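Local coordinates for HTH-type dhaKLM operon transcriptional activator DhaS (Lactococcus lactis, PDB 2IU5), which activates transcription of the dhaKLM operon in complex with DhaQ upon activation by dihydroxyacetone, binding an inverted repeat that partly overlaps the -35 promoter sequence, at residues 28-31 with 32-35. The protein carries 1 engineered substitution. Residues are numbered along the deposited sequence; the frame is centred on the assembly and turned at random.
Sequences SNAY and HQIS
Ala30 CB meets two side chains of the following turn on one side: Gln33 OE1 at 3.4 Å and CE1 of the His32 imidazole at 3.7 Å. The histidine gets there because its CG sits between the backbone N and the carbonyl carbon (chi1 57°), which brings the ring back alongside the Ala30 methyl. Gln33 uses an extended chain beyond CG, and its OE1 also takes a bond from a water, 2.7 Å away, that in turn accepts from Ala30 N, so the amide closes a water-bridged loop onto the backbone. Two successive i to i+3 hydrogen bonds define the turn itself, Gln33 N to Ala30 O at 3.0 Å and a straighter one (162° at the hydrogen) from Ile34 N to Tyr31 O at 3.2 Å; in each the donor stands well above the carbonyl plane. This short 3-10 turn joins helix 13-28 to helix 36-43 of the TetR-type DNA-binding domain, where Ser35 OG caps Asp38 N at the start of the predicted helix-turn-helix. A second water donates to both Tyr31 O and Ile34 O. On the inner side, Ile34 CG1 packs 3.8 Å from Asn29 CB, and Ile34 also touches Phe22 and Met26, whereas Asn29 ND2 bonds to Leu25 O. With CG opposite the backbone N (chi1 162°), the Tyr31 ring is set beside its carbonyl carbon, CG and CD2 each 3.3 Å from His32 N, and the side chain packs on Phe22, Met26 and Leu61; a serine here would probably leave a gap between helices 13-28 and 57-73.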
loop_
_atom_site.group_PDB
_atom_site.type_symbol
_atom_site.label_atom_id
_atom_site.label_comp_id
_atom_site.label_asym_id
_atom_site.label_seq_id
_atom_site.Cartn_x
_atom_site.Cartn_y
_atom_site.Cartn_z
ATOM N N SER A 28 11.255 6.116 -25.106
ATOM C CA SER A 28 11.223 5.364 -26.361
ATOM C C SER A 28 12.353 4.357 -26.510
ATOM O O SER A 28 12.438 3.696 -27.549
ATOM C CB SER A 28 11.232 6.341 -27.553
ATOM O OG SER A 28 12.413 7.142 -27.499
ATOM N N ASN A 29 13.203 4.255 -25.488
ATOM C CA ASN A 29 14.312 3.293 -25.494
ATOM C C ASN A 29 14.333 2.512 -24.184
ATOM O O ASN A 29 13.948 3.052 -23.145
ATOM C CB ASN A 29 15.640 4.033 -25.647
ATOM C CG ASN A 29 15.749 4.788 -26.962
ATOM O OD1 ASN A 29 16.133 4.204 -27.986
ATOM N ND2 ASN A 29 15.416 6.080 -26.950
ATOM N N ALA A 30 14.778 1.255 -24.237
ATOM C CA ALA A 30 14.968 0.496 -22.998
ATOM C C ALA A 30 16.081 1.143 -22.182
ATOM O O ALA A 30 17.073 1.619 -22.733
ATOM C CB ALA A 30 15.333 -0.933 -23.323
ATOM N N TYR A 31 15.913 1.164 -20.861
ATOM C CA TYR A 31 16.867 1.766 -19.973
ATOM C C TYR A 31 18.323 1.381 -20.264
ATOM O O TYR A 31 19.191 2.246 -20.369
ATOM C CB TYR A 31 16.523 1.403 -18.531
ATOM C CG TYR A 31 17.671 1.610 -17.578
ATOM C CD1 TYR A 31 18.043 2.887 -17.164
ATOM C CD2 TYR A 31 18.387 0.525 -17.087
ATOM C CE1 TYR A 31 19.102 3.080 -16.281
ATOM C CE2 TYR A 31 19.445 0.708 -16.211
ATOM C CZ TYR A 31 19.795 1.975 -15.814
ATOM O OH TYR A 31 20.849 2.162 -14.940
ATOM N N HIS A 32 18.590 0.088 -20.383
ATOM C CA HIS A 32 19.979 -0.336 -20.481
ATOM C C HIS A 32 20.578 -0.043 -21.847
ATOM O O HIS A 32 21.786 -0.141 -22.014
ATOM C CB HIS A 32 20.127 -1.834 -20.202
ATOM C CG HIS A 32 19.305 -2.694 -21.115
ATOM N ND1 HIS A 32 17.933 -2.809 -21.012
ATOM C CD2 HIS A 32 19.677 -3.477 -22.156
ATOM C CE1 HIS A 32 17.500 -3.634 -21.953
ATOM N NE2 HIS A 32 18.535 -4.051 -22.662
ATOM N N GLN A 33 19.738 0.315 -22.819
ATOM C CA GLN A 33 20.214 0.653 -24.161
ATOM C C GLN A 33 20.419 2.150 -24.344
ATOM O O GLN A 33 20.677 2.623 -25.464
ATOM C CB GLN A 33 19.277 0.066 -25.233
ATOM C CG GLN A 33 19.336 -1.476 -25.241
ATOM C CD GLN A 33 18.308 -2.199 -26.089
ATOM O OE1 GLN A 33 17.112 -1.885 -26.058
ATOM N NE2 GLN A 33 18.769 -3.188 -26.857
ATOM N N ILE A 34 20.303 2.908 -23.253
ATOM C CA ILE A 34 20.638 4.320 -23.252
ATOM C C ILE A 34 22.026 4.554 -22.663
ATOM O O ILE A 34 22.215 4.402 -21.461
ATOM C CB ILE A 34 19.591 5.130 -22.436
ATOM C CG1 ILE A 34 18.210 4.992 -23.068
ATOM C CG2 ILE A 34 19.990 6.599 -22.368
ATOM C CD1 ILE A 34 17.138 5.304 -22.045
ATOM N N SER A 35 22.996 4.917 -23.495
ATOM C CA SER A 35 24.350 5.133 -22.969
ATOM C C SER A 35 24.535 6.578 -22.546
ATOM O O SER A 35 23.741 7.445 -22.899
ATOM C CB SER A 35 25.373 4.842 -24.067
ATOM O OG SER A 35 25.149 5.741 -25.142
HETATM O O HOH W 1 15.661 0.279 -26.837
HETATM O O HOH W 2 20.958 3.833 -19.023
#